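Long-range contact in diguanylate cyclase DosC (Escherichia coli, PDB 4ZVA), which probably makes cyclic di-GMP from GTP in response to oxygen, which it senses through a haem-binding globin domain: residues K4-E12 and A74-I83. Sequence-based numbering, arbitrary orientation.
Sequences KDEWTGLVE and AQVDDVERLI
K4 and E80 make the only hydrogen bond between residues 4-12 and 74-83, a salt bridge: K4 NZ donates to E80 OE1 at 3.2 Å, meeting that oxygen nearly along its C-O axis. K4 gets there with a fully extended chain, CG anti to the backbone N (chi1 173°), and its CG brushes V79 CG1 on the way. T8 spends its hydroxyl within its own helix. T8 OG1 donates to K4 O at 2.8 Å from above the carbonyl plane, while T8 N approaches the same oxygen from the opposite face, so K4 O is gripped twice. With OG1 anti to its carbonyl carbon (chi1 -66°), the threonine sends CG2 to V76 CG1 at 3.6 Å and rests the flank of OG1 against V79 CG2.

Apolar packing does the rest. W7 packs against V79, L82 and I83, its CB 3.6 Å from V79 CG1 and its six-membered ring crossed by L82, with CH2 3.7 Å from L82 CB; I83 CG1 lies by CE3 and A74 CB near NE1. Replacing the indole by an alanine side chain is likely to open a gap beside L82, I83 and A74. Next along, V11 sets both methyls against A74 O, CG1 at 3.5 Å, in contacts that are no hydrogen bonds.

Several polar groups around the turn before helix 79-96 are paired locally: Q75 N donates to D78 OD2 at 3.1 Å, D78 OD1 takes R81 NH1 in a salt bridge, and Q75 NE2 bonds to S73 O. W7 also touches I141 of helix 125-147, and E6 makes salt bridges with K112 and R108 of the second subunit. The N-terminal helix thus packs across helix 79-96 of an all-helical, haem-binding globin domain of the protoglobin family.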
ATOM      1  N   LYS A   4      11.339 -13.648   2.618  1.00 53.15           N
ATOM      2  CA  LYS A   4      10.647 -14.846   3.068  1.00 53.75           C
ATOM      3  C   LYS A   4      10.357 -14.762   4.560  1.00 55.06           C
ATOM      4  O   LYS A   4       9.269 -15.111   5.011  1.00 50.84           O
ATOM      5  CB  LYS A   4      11.479 -16.092   2.756  1.00 54.39           C
ATOM      6  CG  LYS A   4      10.922 -17.386   3.323  1.00 58.99           C
ATOM      7  CD  LYS A   4      11.873 -18.546   3.070  1.00 64.72           C
ATOM      8  CE  LYS A   4      11.362 -19.836   3.689  1.00 65.21           C
ATOM      9  NZ  LYS A   4      12.312 -20.964   3.480  1.00 65.28           N
ATOM     10  N   ASP A   5      11.337 -14.279   5.317  1.00 48.92           N
ATOM     11  CA  ASP A   5      11.202 -14.150   6.763  1.00 49.86           C
ATOM     12  C   ASP A   5      10.151 -13.110   7.131  1.00 50.94           C
ATOM     13  O   ASP A   5       9.458 -13.242   8.142  1.00 49.11           O
ATOM     14  CB  ASP A   5      12.547 -13.784   7.392  1.00 56.33           C
ATOM     15  CG  ASP A   5      13.615 -14.821   7.119  1.00 60.27           C
ATOM     16  OD1 ASP A   5      13.256 -15.994   6.885  1.00 56.95           O
ATOM     17  OD2 ASP A   5      14.811 -14.462   7.133  1.00 64.34           O
ATOM     18  N   GLU A   6      10.046 -12.073   6.307  1.00 46.50           N
ATOM     19  CA  GLU A   6       9.084 -11.003   6.538  1.00 48.27           C
ATOM     20  C   GLU A   6       7.664 -11.480   6.245  1.00 45.14           C
ATOM     21  O   GLU A   6       6.746 -11.244   7.030  1.00 42.42           O
ATOM     22  CB  GLU A   6       9.429  -9.790   5.672  1.00 46.05           C
ATOM     23  CG  GLU A   6       8.388  -8.686   5.681  1.00 51.99           C
ATOM     24  CD  GLU A   6       8.483  -7.791   6.896  1.00 56.03           C
ATOM     25  OE1 GLU A   6       7.687  -6.832   6.986  1.00 60.52           O
ATOM     26  OE2 GLU A   6       9.354  -8.040   7.757  1.00 66.58           O
ATOM     27  N   TRP A   7       7.491 -12.158   5.116  1.00 40.75           N
ATOM     28  CA  TRP A   7       6.185 -12.688   4.739  1.00 40.66           C
ATOM     29  C   TRP A   7       5.749 -13.754   5.737  1.00 44.45           C
ATOM     30  O   TRP A   7       4.592 -13.784   6.161  1.00 45.02           O
ATOM     31  CB  TRP A   7       6.225 -13.246   3.316  1.00 41.97           C
ATOM     32  CG  TRP A   7       4.888 -13.266   2.638  1.00 42.25           C
ATOM     33  CD1 TRP A   7       3.661 -13.309   3.236  1.00 40.82           C
ATOM     34  CD2 TRP A   7       4.644 -13.184   1.231  1.00 40.65           C
ATOM     35  NE1 TRP A   7       2.670 -13.291   2.285  1.00 40.27           N
ATOM     36  CE2 TRP A   7       3.248 -13.210   1.045  1.00 39.70           C
ATOM     37  CE3 TRP A   7       5.472 -13.103   0.107  1.00 41.73           C
ATOM     38  CZ2 TRP A   7       2.662 -13.158  -0.216  1.00 41.69           C
ATOM     39  CZ3 TRP A   7       4.890 -13.050  -1.144  1.00 40.57           C
ATOM     40  CH2 TRP A   7       3.498 -13.078  -1.296  1.00 42.56           C
ATOM     41  N   THR A   8       6.688 -14.615   6.118  1.00 42.51           N
ATOM     42  CA  THR A   8       6.442 -15.645   7.121  1.00 42.88           C
ATOM     43  C   THR A   8       6.026 -15.033   8.451  1.00 48.33           C
ATOM     44  O   THR A   8       5.066 -15.484   9.079  1.00 46.26           O
ATOM     45  CB  THR A   8       7.690 -16.522   7.347  1.00 48.27           C
ATOM     46  OG1 THR A   8       7.976 -17.263   6.156  1.00 47.83           O
ATOM     47  CG2 THR A   8       7.473 -17.486   8.501  1.00 44.82           C
ATOM     48  N   GLY A   9       6.762 -14.013   8.879  1.00 45.56           N
ATOM     49  CA  GLY A   9       6.453 -13.306  10.107  1.00 43.25           C
ATOM     50  C   GLY A   9       5.057 -12.714  10.092  1.00 38.24           C
ATOM     51  O   GLY A   9       4.331 -12.804  11.079  1.00 46.76           O
ATOM     52  N   LEU A  10       4.681 -12.114   8.967  1.00 38.47           N
ATOM     53  CA  LEU A  10       3.358 -11.511   8.819  1.00 46.41           C
ATOM     54  C   LEU A  10       2.240 -12.528   9.040  1.00 42.02           C
ATOM     55  O   LEU A  10       1.271 -12.253   9.746  1.00 43.34           O
ATOM     56  CB  LEU A  10       3.214 -10.874   7.436  1.00 43.56           C
ATOM     57  CG  LEU A  10       1.835 -10.293   7.126  1.00 45.39           C
ATOM     58  CD1 LEU A  10       1.509  -9.144   8.068  1.00 50.40           C
ATOM     59  CD2 LEU A  10       1.763  -9.843   5.676  1.00 48.42           C
ATOM     60  N   VAL A  11       2.392 -13.707   8.447  1.00 43.21           N
ATOM     61  CA  VAL A  11       1.409 -14.773   8.602  1.00 39.70           C
ATOM     62  C   VAL A  11       1.412 -15.290  10.036  1.00 47.79           C
ATOM     63  O   VAL A  11       0.358 -15.514  10.633  1.00 48.62           O
ATOM     64  CB  VAL A  11       1.683 -15.939   7.629  1.00 41.79           C
ATOM     65  CG1 VAL A  11       0.719 -17.095   7.880  1.00 40.73           C
ATOM     66  CG2 VAL A  11       1.594 -15.461   6.185  1.00 39.51           C
ATOM     67  N   GLU A  12       2.611 -15.464  10.583  1.00 43.57           N
ATOM     68  CA  GLU A  12       2.789 -15.969  11.940  1.00 46.05           C
ATOM     69  C   GLU A  12       2.224 -15.031  13.005  1.00 45.08           C
ATOM     70  O   GLU A  12       1.741 -15.484  14.043  1.00 48.14           O
ATOM     71  CB  GLU A  12       4.274 -16.218  12.206  1.00 49.35           C
ATOM     72  CG  GLU A  12       4.779 -17.551  11.684  1.00 46.81           C
ATOM     73  CD  GLU A  12       6.256 -17.756  11.954  1.00 56.40           C
ATOM     74  OE1 GLU A  12       6.845 -16.938  12.691  1.00 65.55           O
ATOM     75  OE2 GLU A  12       6.827 -18.733  11.425  1.00 64.57           O
ATOM     76  N   ALA A  74      -2.519 -16.916   2.357  1.00 43.44           N
ATOM     77  CA  ALA A  74      -1.148 -17.389   2.534  1.00 40.89           C
ATOM     78  C   ALA A  74      -0.899 -18.085   3.867  1.00 39.97           C
ATOM     79  O   ALA A  74      -1.138 -17.519   4.934  1.00 42.28           O
ATOM     80  CB  ALA A  74      -0.182 -16.229   2.385  1.00 41.94           C
ATOM     81  N   GLN A  75      -0.415 -19.318   3.793  1.00 39.21           N
ATOM     82  CA  GLN A  75       0.115 -20.005   4.961  1.00 40.29           C
ATOM     83  C   GLN A  75       1.633 -19.873   4.953  1.00 44.43           C
ATOM     84  O   GLN A  75       2.217 -19.522   3.927  1.00 41.00           O
ATOM     85  CB  GLN A  75      -0.313 -21.471   4.976  1.00 47.95           C
ATOM     86  CG  GLN A  75      -1.821 -21.657   4.907  1.00 43.37           C
ATOM     87  CD  GLN A  75      -2.566 -20.788   5.907  1.00 43.61           C
ATOM     88  OE1 GLN A  75      -2.358 -20.891   7.117  1.00 43.31           O
ATOM     89  NE2 GLN A  75      -3.441 -19.923   5.403  1.00 42.72           N
ATOM     90  N   VAL A  76       2.265 -20.155   6.088  1.00 45.30           N
ATOM     91  CA  VAL A  76       3.717 -20.047   6.205  1.00 50.17           C
ATOM     92  C   VAL A  76       4.440 -20.875   5.145  1.00 55.29           C
ATOM     93  O   VAL A  76       5.408 -20.413   4.540  1.00 49.18           O
ATOM     94  CB  VAL A  76       4.194 -20.484   7.604  1.00 51.83           C
ATOM     95  CG1 VAL A  76       5.713 -20.520   7.669  1.00 56.12           C
ATOM     96  CG2 VAL A  76       3.629 -19.557   8.670  1.00 50.32           C
ATOM     97  N   ASP A  77       3.942 -22.081   4.893  1.00 48.51           N
ATOM     98  CA  ASP A  77       4.587 -22.981   3.945  1.00 47.42           C
ATOM     99  C   ASP A  77       4.294 -22.595   2.498  1.00 49.34           C
ATOM    100  O   ASP A  77       4.869 -23.164   1.570  1.00 55.47           O
ATOM    101  CB  ASP A  77       4.150 -24.425   4.205  1.00 56.47           C
ATOM    102  CG  ASP A  77       4.572 -24.924   5.577  1.00 64.50           C
ATOM    103  OD1 ASP A  77       5.633 -24.485   6.071  1.00 65.93           O
ATOM    104  OD2 ASP A  77       3.843 -25.752   6.166  1.00 67.36           O
ATOM    105  N   ASP A  78       3.406 -21.623   2.311  1.00 43.61           N
ATOM    106  CA  ASP A  78       3.060 -21.147   0.975  1.00 45.26           C
ATOM    107  C   ASP A  78       3.973 -20.014   0.520  1.00 48.09           C
ATOM    108  O   ASP A  78       4.070 -19.730  -0.675  1.00 47.63           O
ATOM    109  CB  ASP A  78       1.605 -20.673   0.931  1.00 53.05           C
ATOM    110  CG  ASP A  78       0.614 -21.803   1.125  1.00 53.80           C
ATOM    111  OD1 ASP A  78       0.950 -22.962   0.797  1.00 54.42           O
ATOM    112  OD2 ASP A  78      -0.505 -21.526   1.606  1.00 49.35           O
ATOM    113  N   VAL A  79       4.635 -19.374   1.484  1.00 47.55           N
ATOM    114  CA  VAL A  79       5.423 -18.165   1.241  1.00 47.75           C
ATOM    115  C   VAL A  79       6.432 -18.336   0.113  1.00 47.54           C
ATOM    116  O   VAL A  79       6.520 -17.499  -0.786  1.00 47.95           O
ATOM    117  CB  VAL A  79       6.179 -17.722   2.515  1.00 47.25           C
ATOM    118  CG1 VAL A  79       7.134 -16.580   2.202  1.00 47.85           C
ATOM    119  CG2 VAL A  79       5.198 -17.315   3.603  1.00 46.05           C
ATOM    120  N   GLU A  80       7.191 -19.424   0.166  1.00 52.73           N
ATOM    121  CA  GLU A  80       8.213 -19.684  -0.837  1.00 49.13           C
ATOM    122  C   GLU A  80       7.611 -19.821  -2.234  1.00 53.08           C
ATOM    123  O   GLU A  80       8.159 -19.299  -3.205  1.00 51.62           O
ATOM    124  CB  GLU A  80       9.006 -20.935  -0.466  1.00 60.08           C
ATOM    125  CG  GLU A  80      10.302 -21.096  -1.233  1.00 63.59           C
ATOM    126  CD  GLU A  80      11.224 -22.111  -0.592  1.00 75.06           C
ATOM    127  OE1 GLU A  80      11.322 -22.121   0.654  1.00 71.63           O
ATOM    128  OE2 GLU A  80      11.847 -22.902  -1.332  1.00 81.50           O
ATOM    129  N   ARG A  81       6.478 -20.513  -2.332  1.00 50.82           N
ATOM    130  CA  ARG A  81       5.797 -20.682  -3.613  1.00 47.31           C
ATOM    131  C   ARG A  81       5.206 -19.363  -4.111  1.00 48.96           C
ATOM    132  O   ARG A  81       5.226 -19.071  -5.308  1.00 46.77           O
ATOM    133  CB  ARG A  81       4.693 -21.741  -3.507  1.00 50.73           C
ATOM    134  CG  ARG A  81       4.175 -22.220  -4.857  1.00 60.26           C
ATOM    135  CD  ARG A  81       3.037 -23.228  -4.725  1.00 55.67           C
ATOM    136  NE  ARG A  81       1.738 -22.575  -4.582  1.00 63.57           N
ATOM    137  CZ  ARG A  81       1.071 -22.464  -3.436  1.00 62.27           C
ATOM    138  NH1 ARG A  81       1.575 -22.969  -2.318  1.00 61.80           N
ATOM    139  NH2 ARG A  81      -0.105 -21.850  -3.411  1.00 56.91           N
ATOM    140  N   LEU A  82       4.673 -18.572  -3.185  1.00 51.35           N
ATOM    141  CA  LEU A  82       4.069 -17.287  -3.524  1.00 50.75           C
ATOM    142  C   LEU A  82       5.083 -16.305  -4.095  1.00 48.10           C
ATOM    143  O   LEU A  82       4.768 -15.533  -5.001  1.00 42.62           O
ATOM    144  CB  LEU A  82       3.394 -16.675  -2.299  1.00 44.85           C
ATOM    145  CG  LEU A  82       2.094 -17.355  -1.880  1.00 47.48           C
ATOM    146  CD1 LEU A  82       1.553 -16.707  -0.627  1.00 48.64           C
ATOM    147  CD2 LEU A  82       1.076 -17.292  -3.005  1.00 48.98           C
ATOM    148  N   ILE A  83       6.295 -16.330  -3.553  1.00 49.04           N
ATOM    149  CA  ILE A  83       7.361 -15.464  -4.037  1.00 50.52           C
ATOM    150  C   ILE A  83       7.661 -15.774  -5.502  1.00 52.64           C
ATOM    151  O   ILE A  83       7.790 -14.863  -6.323  1.00 50.43           O
ATOM    152  CB  ILE A  83       8.638 -15.617  -3.188  1.00 49.59           C
ATOM    153  CG1 ILE A  83       8.412 -15.040  -1.789  1.00 43.54           C
ATOM    154  CG2 ILE A  83       9.815 -14.929  -3.860  1.00 50.87           C
ATOM    155  CD1 ILE A  83       9.515 -15.348  -0.809  1.00 47.83           C
TER